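Local coordinates for acetolactate synthase isozyme 1 large subunit (PDB 6LPI), which is the large subunit of a thiamine diphosphate-dependent enzyme and carries thiamine diphosphate, a magnesium ion and flavin-adenine dinucleotide, at residues B[59-68]-B[86-97]; B[102-113]-B[162-173]. All coordinates share one frame; numbering follows the deposited sequence.

Contact 1: B[59-68]-B[86-97]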
loop_
_atom_site.group_PDB
_atom_site.type_symbol
_atom_site.label_atom_id
_atom_site.label_comp_id
_atom_site.label_asym_id
_atom_site.label_seq_id
_atom_site.Cartn_x
_atom_site.Cartn_y
_atom_site.Cartn_z
ATOM N N HIS B 59 -12.794 -16.222 -3.994
ATOM C CA HIS B 59 -12.723 -15.961 -2.568
ATOM C C HIS B 59 -12.656 -14.452 -2.464
ATOM O O HIS B 59 -11.970 -13.810 -3.269
ATOM C CB HIS B 59 -11.470 -16.606 -1.933
ATOM C CG HIS B 59 -11.392 -16.477 -0.441
ATOM N ND1 HIS B 59 -11.142 -15.282 0.201
ATOM C CD2 HIS B 59 -11.494 -17.411 0.535
ATOM C CE1 HIS B 59 -11.132 -15.478 1.509
ATOM N NE2 HIS B 59 -11.342 -16.762 1.738
ATOM N N GLU B 60 -13.397 -13.879 -1.508
ATOM C CA GLU B 60 -13.531 -12.431 -1.540
ATOM C C GLU B 60 -12.187 -11.763 -1.282
ATOM O O GLU B 60 -11.926 -10.681 -1.821
ATOM C CB GLU B 60 -14.605 -11.961 -0.555
ATOM C CG GLU B 60 -16.043 -12.380 -0.938
ATOM C CD GLU B 60 -16.448 -13.739 -0.363
ATOM O OE1 GLU B 60 -15.535 -14.486 0.076
ATOM O OE2 GLU B 60 -17.664 -14.056 -0.334
ATOM N N GLN B 61 -11.283 -12.433 -0.552
ATOM C CA GLN B 61 -9.922 -11.917 -0.456
ATOM C C GLN B 61 -9.305 -11.796 -1.846
ATOM O O GLN B 61 -8.668 -10.782 -2.178
ATOM C CB GLN B 61 -9.062 -12.837 0.396
ATOM C CG GLN B 61 -7.864 -12.115 0.953
ATOM C CD GLN B 61 -6.800 -13.026 1.486
ATOM O OE1 GLN B 61 -5.773 -13.239 0.832
ATOM N NE2 GLN B 61 -7.032 -13.580 2.673
ATOM N N GLY B 62 -9.542 -12.809 -2.689
ATOM C CA GLY B 62 -9.109 -12.740 -4.071
ATOM C C GLY B 62 -9.732 -11.589 -4.838
ATOM O O GLY B 62 -9.034 -10.883 -5.568
ATOM N N ALA B 63 -11.051 -11.386 -4.693
ATOM C CA ALA B 63 -11.705 -10.245 -5.344
ATOM C C ALA B 63 -11.022 -8.942 -4.972
ATOM O O ALA B 63 -10.736 -8.100 -5.836
ATOM C CB ALA B 63 -13.181 -10.166 -4.954
ATOM N N GLY B 64 -10.734 -8.773 -3.678
ATOM C CA GLY B 64 -10.095 -7.554 -3.229
ATOM C C GLY B 64 -8.688 -7.393 -3.769
ATOM O O GLY B 64 -8.307 -6.305 -4.203
ATOM N N PHE B 65 -7.904 -8.473 -3.782
ATOM C CA PHE B 65 -6.541 -8.321 -4.283
ATOM C C PHE B 65 -6.515 -8.132 -5.803
ATOM O O PHE B 65 -5.604 -7.476 -6.320
ATOM C CB PHE B 65 -5.687 -9.511 -3.861
ATOM C CG PHE B 65 -5.180 -9.414 -2.454
ATOM C CD1 PHE B 65 -4.494 -8.281 -2.023
ATOM C CD2 PHE B 65 -5.380 -10.451 -1.554
ATOM C CE1 PHE B 65 -4.015 -8.185 -0.732
ATOM C CE2 PHE B 65 -4.906 -10.359 -0.242
ATOM C CZ PHE B 65 -4.227 -9.223 0.163
ATOM N N ILE B 66 -7.495 -8.678 -6.531
ATOM C CA ILE B 66 -7.602 -8.402 -7.965
ATOM C C ILE B 66 -7.934 -6.934 -8.196
ATOM O O ILE B 66 -7.350 -6.261 -9.066
ATOM C CB ILE B 66 -8.649 -9.318 -8.620
ATOM C CG1 ILE B 66 -8.169 -10.762 -8.658
ATOM C CG2 ILE B 66 -8.953 -8.863 -10.042
ATOM C CD1 ILE B 66 -9.276 -11.677 -9.084
ATOM N N ALA B 67 -8.913 -6.423 -7.446
ATOM C CA ALA B 67 -9.138 -4.984 -7.447
ATOM C C ALA B 67 -7.835 -4.250 -7.137
ATOM O O ALA B 67 -7.529 -3.214 -7.735
ATOM C CB ALA B 67 -10.239 -4.622 -6.449
ATOM N N GLN B 68 -7.045 -4.789 -6.214
ATOM C CA GLN B 68 -5.777 -4.162 -5.877
ATOM C C GLN B 68 -4.811 -4.155 -7.055
ATOM O O GLN B 68 -4.106 -3.169 -7.259
ATOM C CB GLN B 68 -5.154 -4.844 -4.677
ATOM C CG GLN B 68 -5.469 -4.118 -3.386
ATOM C CD GLN B 68 -4.279 -4.143 -2.432
ATOM O OE1 GLN B 68 -3.140 -3.826 -2.812
ATOM N NE2 GLN B 68 -4.527 -4.575 -1.208
ATOM N N PRO B 86 -19.943 -13.459 5.915
ATOM C CA PRO B 86 -18.629 -13.999 5.529
ATOM C C PRO B 86 -18.028 -13.351 4.286
ATOM O O PRO B 86 -16.792 -13.335 4.161
ATOM C CB PRO B 86 -18.910 -15.493 5.318
ATOM C CG PRO B 86 -20.338 -15.561 5.012
ATOM C CD PRO B 86 -21.019 -14.449 5.752
ATOM N N GLY B 87 -18.849 -12.859 3.343
ATOM C CA GLY B 87 -18.297 -12.035 2.267
ATOM C C GLY B 87 -17.559 -10.814 2.798
ATOM O O GLY B 87 -16.371 -10.587 2.500
ATOM N N ALA B 88 -18.232 -10.044 3.654
ATOM C CA ALA B 88 -17.590 -8.868 4.217
ATOM C C ALA B 88 -16.342 -9.262 4.998
ATOM O O ALA B 88 -15.264 -8.703 4.775
ATOM C CB ALA B 88 -18.577 -8.091 5.090
ATOM N N THR B 89 -16.459 -10.237 5.907
ATOM C CA THR B 89 -15.299 -10.614 6.710
ATOM C C THR B 89 -14.156 -11.110 5.839
ATOM O O THR B 89 -12.985 -10.866 6.142
ATOM C CB THR B 89 -15.665 -11.675 7.743
ATOM O OG1 THR B 89 -16.238 -12.790 7.069
ATOM C CG2 THR B 89 -16.624 -11.134 8.790
ATOM N N ASN B 90 -14.470 -11.812 4.749
ATOM C CA ASN B 90 -13.421 -12.287 3.854
ATOM C C ASN B 90 -12.699 -11.157 3.137
ATOM O O ASN B 90 -11.554 -11.341 2.716
ATOM C CB ASN B 90 -14.001 -13.254 2.836
ATOM C CG ASN B 90 -14.097 -14.669 3.373
ATOM O OD1 ASN B 90 -13.532 -15.003 4.436
ATOM N ND2 ASN B 90 -14.835 -15.512 2.649
ATOM N N LEU B 91 -13.324 -9.986 3.011
ATOM C CA LEU B 91 -12.635 -8.855 2.390
ATOM C C LEU B 91 -11.536 -8.255 3.265
ATOM O O LEU B 91 -10.649 -7.560 2.741
ATOM C CB LEU B 91 -13.655 -7.771 2.045
ATOM C CG LEU B 91 -14.358 -8.003 0.719
ATOM C CD1 LEU B 91 -15.535 -7.092 0.613
ATOM C CD2 LEU B 91 -13.376 -7.711 -0.386
ATOM N N VAL B 92 -11.573 -8.518 4.575
ATOM C CA VAL B 92 -10.769 -7.771 5.551
ATOM C C VAL B 92 -9.286 -7.713 5.172
ATOM O O VAL B 92 -8.687 -6.635 5.133
ATOM C CB VAL B 92 -10.964 -8.371 6.951
ATOM C CG1 VAL B 92 -9.976 -7.772 7.932
ATOM C CG2 VAL B 92 -12.397 -8.144 7.409
ATOM N N THR B 93 -8.651 -8.868 4.945
ATOM C CA THR B 93 -7.211 -8.851 4.690
ATOM C C THR B 93 -6.880 -7.996 3.469
ATOM O O THR B 93 -5.947 -7.188 3.504
ATOM C CB THR B 93 -6.685 -10.271 4.506
ATOM O OG1 THR B 93 -6.945 -11.025 5.689
ATOM C CG2 THR B 93 -5.194 -10.255 4.300
ATOM N N ALA B 94 -7.660 -8.137 2.392
ATOM C CA ALA B 94 -7.419 -7.361 1.177
ATOM C C ALA B 94 -7.543 -5.872 1.436
ATOM O O ALA B 94 -6.737 -5.074 0.930
ATOM C CB ALA B 94 -8.427 -7.756 0.112
ATOM N N ILE B 95 -8.568 -5.475 2.209
ATOM C CA ILE B 95 -8.755 -4.062 2.537
ATOM C C ILE B 95 -7.628 -3.541 3.444
ATOM O O ILE B 95 -7.031 -2.515 3.140
ATOM C CB ILE B 95 -10.193 -3.832 3.084
ATOM C CG1 ILE B 95 -11.178 -3.514 1.968
ATOM C CG2 ILE B 95 -10.243 -2.657 4.022
ATOM C CD1 ILE B 95 -11.370 -4.515 0.899
ATOM N N ALA B 96 -7.265 -4.257 4.505
ATOM C CA ALA B 96 -6.176 -3.816 5.379
ATOM C C ALA B 96 -4.849 -3.709 4.621
ATOM O O ALA B 96 -4.080 -2.747 4.803
ATOM C CB ALA B 96 -6.033 -4.769 6.568
ATOM N N ASP B 97 -4.567 -4.688 3.766
ATOM C CA ASP B 97 -3.409 -4.577 2.901
ATOM C C ASP B 97 -3.505 -3.316 2.063
ATOM O O ASP B 97 -2.508 -2.612 1.882
ATOM C CB ASP B 97 -3.276 -5.805 2.006
ATOM C CG ASP B 97 -2.005 -5.776 1.169
ATOM O OD1 ASP B 97 -0.929 -6.130 1.707
ATOM O OD2 ASP B 97 -2.077 -5.371 -0.018
#
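Gly64 and Ala94 meet where the helices of 59-68 and 86-97 run roughly parallel, their axes 7.4 Å apart at closest approach and crossing at -36°. So close an approach depends on small residues: Gly64 CA lies 3.7 Å from Ala94 CB, and the same methyl also packs on the carbonyl of Gln61. Helix 86-97 is kinked here, the backbone N of Thr93 and of Ala94 making no bond to the preceding turn.

At the N-terminal end, Asn90 ND2 donates a nearly straight bond (2.9 Å, 162°) to Glu60 OE1, reaching the oxygen from above the carboxylate plane. Glu60 OE2 comes down on Gly87 CA (3.4 Å), where no side chain holds it off. The Asn90 amide leans over one face of the His59 ring, ND2 toward the rim and the planes inclined. That ring is held by the N-cap bond of its ND1, which accepts from Gln61 N (3.0 Å) in the ring plane. Glu60, Pro86 and Asn90 line a thiamine diphosphate pocket, so this end belongs to the cofactor site of the N-terminal thiamine diphosphate-binding domain.

Midway along, the amide NE2 of Gln61 lies against Thr93 CB, while OE1 accepts from Asn450 ND2. Phe65 lays a ring face under Ala94 CA in a CH-pi contact, 4.1 Å from CA to the centroid, and Asp97 OD2 sits at the ring's edge.

Farther on, Gln68 NE2 gives its two hydrogens to Ala94 O (3.1 Å) and Asp97 OD2 (2.8 Å), the latter through the anti lone pair of OD2. Asp97 carries CG anti to its backbone N (chi1 -175°), which swings the carboxylate across to Gln68. Arg72 bonds to Gln68 OE1 and forms a salt bridge with Asp97 OD2; Ser413 and Thr418 hold Asp97 OD1.

Contact 2: B[102-113]-B[162-173]. With FAD (flavin-adenine dinucleotide), chain I.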
loop_
_atom_site.group_PDB
_atom_site.type_symbol
_atom_site.label_atom_id
_atom_site.label_comp_id
_atom_site.label_asym_id
_atom_site.label_seq_id
_atom_site.Cartn_x
_atom_site.Cartn_y
_atom_site.Cartn_z
ATOM N N SER B 102 -1.358 2.115 0.972
ATOM C CA SER B 102 -1.944 3.346 0.446
ATOM C C SER B 102 -2.431 3.236 -0.992
ATOM O O SER B 102 -1.961 3.964 -1.868
ATOM C CB SER B 102 -0.951 4.508 0.568
ATOM O OG SER B 102 -0.458 4.668 1.899
ATOM N N ILE B 103 -3.386 2.341 -1.227
ATOM C CA ILE B 103 -3.949 2.045 -2.547
ATOM C C ILE B 103 -5.414 2.456 -2.627
ATOM O O ILE B 103 -6.173 2.233 -1.669
ATOM C CB ILE B 103 -3.786 0.558 -2.895
ATOM C CG1 ILE B 103 -2.322 0.163 -2.785
ATOM C CG2 ILE B 103 -4.329 0.241 -4.268
ATOM C CD1 ILE B 103 -2.138 -0.958 -1.866
ATOM N N PRO B 104 -5.848 3.085 -3.739
ATOM C CA PRO B 104 -7.256 3.501 -3.860
ATOM C C PRO B 104 -8.169 2.337 -4.218
ATOM O O PRO B 104 -8.223 1.882 -5.360
ATOM C CB PRO B 104 -7.215 4.545 -4.984
ATOM C CG PRO B 104 -6.038 4.120 -5.820
ATOM C CD PRO B 104 -5.032 3.550 -4.880
ATOM N N LEU B 105 -8.895 1.848 -3.238
ATOM C CA LEU B 105 -9.888 0.817 -3.440
ATOM C C LEU B 105 -11.241 1.338 -2.970
ATOM O O LEU B 105 -11.332 2.018 -1.945
ATOM C CB LEU B 105 -9.470 -0.432 -2.643
ATOM C CG LEU B 105 -9.667 -1.841 -3.185
ATOM C CD1 LEU B 105 -8.763 -2.017 -4.391
ATOM C CD2 LEU B 105 -9.356 -2.864 -2.098
ATOM N N ILE B 106 -12.291 1.039 -3.719
ATOM C CA ILE B 106 -13.660 1.150 -3.231
ATOM C C ILE B 106 -14.186 -0.261 -3.082
ATOM O O ILE B 106 -14.155 -1.056 -4.030
ATOM C CB ILE B 106 -14.568 1.999 -4.136
ATOM C CG1 ILE B 106 -14.379 3.492 -3.865
ATOM C CG2 ILE B 106 -16.017 1.642 -3.916
ATOM C CD1 ILE B 106 -13.226 4.105 -4.516
ATOM N N CYS B 107 -14.668 -0.561 -1.890
ATOM C CA CYS B 107 -15.153 -1.880 -1.525
ATOM C C CYS B 107 -16.628 -1.751 -1.169
ATOM O O CYS B 107 -16.981 -1.033 -0.229
ATOM C CB CYS B 107 -14.316 -2.400 -0.356
ATOM S SG CYS B 107 -15.088 -3.600 0.677
ATOM N N ILE B 108 -17.487 -2.448 -1.902
ATOM C CA ILE B 108 -18.931 -2.333 -1.738
ATOM C C ILE B 108 -19.481 -3.655 -1.232
ATOM O O ILE B 108 -19.240 -4.718 -1.820
ATOM C CB ILE B 108 -19.624 -1.902 -3.038
ATOM C CG1 ILE B 108 -19.279 -0.444 -3.362
ATOM C CG2 ILE B 108 -21.096 -2.044 -2.901
ATOM C CD1 ILE B 108 -19.556 -0.044 -4.803
ATOM N N THR B 109 -20.227 -3.583 -0.145
ATOM C CA THR B 109 -20.760 -4.760 0.511
ATOM C C THR B 109 -22.256 -4.573 0.724
ATOM O O THR B 109 -22.716 -3.479 1.073
ATOM C CB THR B 109 -19.995 -4.979 1.846
ATOM O OG1 THR B 109 -18.747 -5.642 1.583
ATOM C CG2 THR B 109 -20.773 -5.809 2.806
ATOM N N GLY B 110 -23.027 -5.631 0.462
ATOM C CA GLY B 110 -24.426 -5.605 0.818
ATOM C C GLY B 110 -24.597 -5.800 2.303
ATOM O O GLY B 110 -23.739 -6.372 2.977
ATOM N N GLN B 111 -25.711 -5.315 2.840
ATOM C CA GLN B 111 -25.968 -5.550 4.254
ATOM C C GLN B 111 -27.454 -5.801 4.435
ATOM O O GLN B 111 -28.271 -5.490 3.561
ATOM C CB GLN B 111 -25.448 -4.384 5.114
ATOM C CG GLN B 111 -25.802 -4.408 6.617
ATOM C CD GLN B 111 -24.965 -5.397 7.435
ATOM O OE1 GLN B 111 -25.290 -6.578 7.529
ATOM N NE2 GLN B 111 -23.874 -4.904 8.030
ATOM N N VAL B 112 -27.780 -6.442 5.556
ATOM C CA VAL B 112 -29.141 -6.819 5.934
ATOM C C VAL B 112 -30.023 -5.576 5.875
ATOM O O VAL B 112 -29.521 -4.463 6.082
ATOM C CB VAL B 112 -29.135 -7.465 7.331
ATOM C CG1 VAL B 112 -29.205 -6.399 8.415
ATOM C CG2 VAL B 112 -30.243 -8.493 7.488
ATOM N N PRO B 113 -31.319 -5.703 5.609
ATOM C CA PRO B 113 -32.184 -4.516 5.579
ATOM C C PRO B 113 -32.124 -3.703 6.865
ATOM O O PRO B 113 -32.035 -4.250 7.968
ATOM C CB PRO B 113 -33.578 -5.110 5.362
ATOM C CG PRO B 113 -33.320 -6.347 4.627
ATOM C CD PRO B 113 -32.022 -6.897 5.118
ATOM N N ARG B 162 -3.220 11.187 0.501
ATOM C CA ARG B 162 -2.663 9.853 0.567
ATOM C C ARG B 162 -3.802 8.878 0.314
ATOM O O ARG B 162 -4.715 8.789 1.141
ATOM C CB ARG B 162 -2.017 9.614 1.916
ATOM C CG ARG B 162 -1.501 8.232 2.144
ATOM C CD ARG B 162 -0.997 8.148 3.560
ATOM N NE ARG B 162 -0.273 6.914 3.851
ATOM C CZ ARG B 162 0.573 6.797 4.864
ATOM N NH1 ARG B 162 0.791 7.836 5.656
ATOM N NH2 ARG B 162 1.190 5.654 5.095
ATOM N N PRO B 163 -3.808 8.157 -0.802
ATOM C CA PRO B 163 -4.968 7.326 -1.159
ATOM C C PRO B 163 -5.162 6.151 -0.204
ATOM O O PRO B 163 -4.287 5.782 0.583
ATOM C CB PRO B 163 -4.643 6.837 -2.578
ATOM C CG PRO B 163 -3.456 7.628 -3.019
ATOM C CD PRO B 163 -2.725 8.051 -1.784
ATOM N N GLY B 164 -6.349 5.553 -0.282
ATOM C CA GLY B 164 -6.647 4.398 0.522
ATOM C C GLY B 164 -8.008 3.798 0.233
ATOM O O GLY B 164 -8.796 4.316 -0.571
ATOM N N PRO B 165 -8.315 2.688 0.897
ATOM C CA PRO B 165 -9.606 2.036 0.679
ATOM C C PRO B 165 -10.725 2.718 1.442
ATOM O O PRO B 165 -10.553 3.189 2.569
ATOM C CB PRO B 165 -9.381 0.623 1.225
ATOM C CG PRO B 165 -8.355 0.812 2.304
ATOM C CD PRO B 165 -7.448 1.915 1.801
ATOM N N VAL B 166 -11.878 2.783 0.800
ATOM C CA VAL B 166 -13.107 3.209 1.437
ATOM C C VAL B 166 -14.107 2.076 1.292
ATOM O O VAL B 166 -14.245 1.476 0.215
ATOM C CB VAL B 166 -13.668 4.510 0.838
ATOM C CG1 VAL B 166 -14.845 4.991 1.675
ATOM C CG2 VAL B 166 -12.595 5.562 0.777
ATOM N N TRP B 167 -14.815 1.803 2.377
ATOM C CA TRP B 167 -15.744 0.694 2.449
ATOM C C TRP B 167 -17.150 1.274 2.519
ATOM O O TRP B 167 -17.451 2.081 3.411
ATOM C CB TRP B 167 -15.428 -0.169 3.668
ATOM C CG TRP B 167 -16.121 -1.478 3.677
ATOM C CD1 TRP B 167 -17.401 -1.732 3.278
ATOM C CD2 TRP B 167 -15.583 -2.723 4.122
ATOM N NE1 TRP B 167 -17.688 -3.062 3.441
ATOM C CE2 TRP B 167 -16.588 -3.693 3.955
ATOM C CE3 TRP B 167 -14.346 -3.112 4.655
ATOM C CZ2 TRP B 167 -16.397 -5.026 4.286
ATOM C CZ3 TRP B 167 -14.157 -4.448 4.986
ATOM C CH2 TRP B 167 -15.184 -5.387 4.799
ATOM N N ILE B 168 -18.005 0.880 1.580
ATOM C CA ILE B 168 -19.385 1.330 1.562
ATOM C C ILE B 168 -20.260 0.103 1.788
ATOM O O ILE B 168 -20.321 -0.795 0.933
ATOM C CB ILE B 168 -19.741 2.054 0.250
ATOM C CG1 ILE B 168 -18.640 3.061 -0.117
ATOM C CG2 ILE B 168 -21.083 2.784 0.370
ATOM C CD1 ILE B 168 -18.623 3.461 -1.564
ATOM N N ASP B 169 -20.971 0.091 2.923
ATOM C CA ASP B 169 -21.929 -0.952 3.269
ATOM C C ASP B 169 -23.346 -0.452 2.953
ATOM O O ASP B 169 -23.786 0.571 3.487
ATOM C CB ASP B 169 -21.779 -1.315 4.742
ATOM C CG ASP B 169 -22.249 -2.712 5.059
ATOM O OD1 ASP B 169 -22.633 -2.947 6.218
ATOM O OD2 ASP B 169 -22.203 -3.585 4.176
ATOM N N ILE B 170 -24.068 -1.175 2.102
ATOM C CA ILE B 170 -25.358 -0.686 1.615
ATOM C C ILE B 170 -26.448 -1.708 1.913
ATOM O O ILE B 170 -26.453 -2.815 1.339
ATOM C CB ILE B 170 -25.319 -0.372 0.109
ATOM C CG1 ILE B 170 -24.088 0.446 -0.251
ATOM C CG2 ILE B 170 -26.537 0.433 -0.299
ATOM C CD1 ILE B 170 -23.810 0.469 -1.747
ATOM N N PRO B 171 -27.365 -1.391 2.826
ATOM C CA PRO B 171 -28.453 -2.315 3.130
ATOM C C PRO B 171 -29.297 -2.629 1.904
ATOM O O PRO B 171 -29.564 -1.770 1.056
ATOM C CB PRO B 171 -29.262 -1.570 4.191
ATOM C CG PRO B 171 -28.268 -0.716 4.863
ATOM C CD PRO B 171 -27.290 -0.302 3.807
ATOM N N LYS B 172 -29.686 -3.899 1.813
ATOM C CA LYS B 172 -30.472 -4.393 0.691
ATOM C C LYS B 172 -31.731 -3.557 0.468
ATOM O O LYS B 172 -32.158 -3.366 -0.675
ATOM C CB LYS B 172 -30.804 -5.864 0.938
ATOM C CG LYS B 172 -31.659 -6.532 -0.091
ATOM C CD LYS B 172 -31.893 -7.973 0.324
ATOM C CE LYS B 172 -32.785 -8.675 -0.682
ATOM N NZ LYS B 172 -32.712 -10.152 -0.555
ATOM N N ASP B 173 -32.365 -3.072 1.546
ATOM C CA ASP B 173 -33.588 -2.296 1.348
ATOM C C ASP B 173 -33.299 -0.900 0.818
ATOM O O ASP B 173 -34.204 -0.256 0.282
ATOM C CB ASP B 173 -34.433 -2.227 2.631
ATOM C CG ASP B 173 -33.740 -1.509 3.779
ATOM O OD1 ASP B 173 -32.510 -1.656 3.944
ATOM O OD2 ASP B 173 -34.441 -0.806 4.538
HETATM P PA FAD I . 4.740 3.643 1.524
HETATM O O1A FAD I . 4.820 2.955 0.217
HETATM O O2A FAD I . 3.605 3.258 2.435
HETATM O O5B FAD I . 4.695 5.157 1.074
HETATM C C5B FAD I . 3.552 5.992 1.347
HETATM C C4B FAD I . 4.072 7.333 1.790
HETATM O O4B FAD I . 4.132 8.249 0.665
HETATM C C3B FAD I . 3.213 8.030 2.841
HETATM O O3B FAD I . 4.075 8.719 3.747
HETATM C C2B FAD I . 2.331 8.934 1.973
HETATM O O2B FAD I . 1.754 10.035 2.660
HETATM C C1B FAD I . 3.376 9.404 0.971
HETATM N N9A FAD I . 2.848 9.959 -0.265
HETATM C C8A FAD I . 1.956 9.385 -1.130
HETATM N N7A FAD I . 1.681 10.122 -2.182
HETATM C C5A FAD I . 2.448 11.262 -1.994
HETATM C C6A FAD I . 2.604 12.441 -2.751
HETATM N N6A FAD I . 1.970 12.677 -3.902
HETATM N N1A FAD I . 3.438 13.390 -2.271
HETATM C C2A FAD I . 4.072 13.166 -1.116
HETATM N N3A FAD I . 4.010 12.096 -0.322
HETATM C C4A FAD I . 3.171 11.176 -0.816
HETATM N N1 FAD I . 11.164 -2.072 2.811
HETATM C C2 FAD I . 12.396 -1.507 2.671
HETATM O O2 FAD I . 12.520 -0.316 2.417
HETATM N N3 FAD I . 13.534 -2.283 2.802
HETATM C C4 FAD I . 13.565 -3.635 3.072
HETATM O O4 FAD I . 14.642 -4.220 3.161
HETATM C C4X FAD I . 12.246 -4.229 3.231
HETATM N N5 FAD I . 12.169 -5.517 3.491
HETATM C C5X FAD I . 10.904 -6.078 3.622
HETATM C C6 FAD I . 10.795 -7.445 3.887
HETATM C C7 FAD I . 9.545 -8.051 4.013
HETATM C C7M FAD I . 9.459 -9.522 4.315
HETATM C C8 FAD I . 8.381 -7.277 3.879
HETATM C C8M FAD I . 7.014 -7.902 4.028
HETATM C C9 FAD I . 8.488 -5.913 3.616
HETATM C C9A FAD I . 9.734 -5.310 3.497
HETATM N N10 FAD I . 9.869 -3.931 3.228
HETATM C C10 FAD I . 11.106 -3.359 3.086
HETATM C "C1'" FAD I . 8.693 -3.075 3.075
HETATM C "C2'" FAD I . 8.359 -2.305 4.344
HETATM O "O2'" FAD I . 7.590 -3.120 5.228
HETATM C "C3'" FAD I . 7.535 -1.069 3.982
HETATM O "O3'" FAD I . 6.370 -1.466 3.267
HETATM C "C4'" FAD I . 8.282 -0.035 3.148
HETATM O "O4'" FAD I . 9.633 0.020 3.590
HETATM C "C5'" FAD I . 7.660 1.338 3.248
HETATM O "O5'" FAD I . 8.100 2.136 2.135
HETATM P P FAD I . 7.563 3.581 1.936
HETATM O O1P FAD I . 8.246 4.501 2.949
HETATM O O2P FAD I . 7.645 3.900 0.621
HETATM O O3P FAD I . 6.075 3.417 2.351
#
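Arg162 hands its NE hydrogen to Ser102 OG over 3.0 Å at 170°, with the hydroxyl lying in the guanidinium plane. One guanidinium face is then turned to flavin-adenine dinucleotide: ribose C3B stands over its centre, and Arg162 CD comes within 3.5 Å of O2B. The side chain reaches this far because it is extended from CG to NE, with chi1 at 175°. Salt bridges from NH1 to Asp309 and Glu312 fix the other end of the group, while Ser102 is placed by the Schellman motif that ends helix 86-101.

Beyond the prolines Pro104 and Pro163, which lie side by side, the two chains become neighbouring parallel strands, 105-111 and 166-171. Their backbones bond in the usual parallel zigzag; from Cys107 on, each odd-numbered residue of 105-111 bonds through N and O to the two residues flanking its partner: Val166 N to Leu105 O, Cys107 N to Val166 O, then Ile168 N to Cys107 O at 2.8 Å, and so on to Lys172 N with Gln111 O.

On one face of the sheet Ile106 CG2 touches Ile168 CD1 at 4.0 Å and Ile108 CG2 touches Ile170 CD1 at 3.9 Å; helix 147-159 packs on Ile106 and Ile168. The other face carries a sulfur-aromatic contact, Cys107 SG standing 3.6 Å from the centroid of the five-membered ring of Trp167, almost on the ring normal. Further along, Gln111 NE2 makes a weak bond to Asp169 OD1. Helix 127-131 lies against Trp167, Asp169 and Gln111, and Leu91 and Ile95 of helix 86-101 against Cys107.

With helices on both faces of an all-parallel sheet of strand order 2-1-3-4-6-5, these are two inner strands of the three-layered alpha/beta fold of thiamine diphosphate-binding domains.

In the fold
Both contacts are largely buried and belong to one layered domain: contact 1 joins two helices of a layer lying on the sheet, and contact 2 joins two strands within that sheet. Helix 86-101 runs directly into strand 105-111, so the second helix of contact 1 leads into the first strand of contact 2, and the layers also meet where Ala67 CB packs on Leu105 CD1 at 3.6 Å. Contact 1 relies on small residues and hydrogen bonds from side-chain amides, with pocket residues for thiamine diphosphate at its start; contact 2 relies on backbone bonds and apolar faces, and reaches flavin-adenine dinucleotide through Arg162.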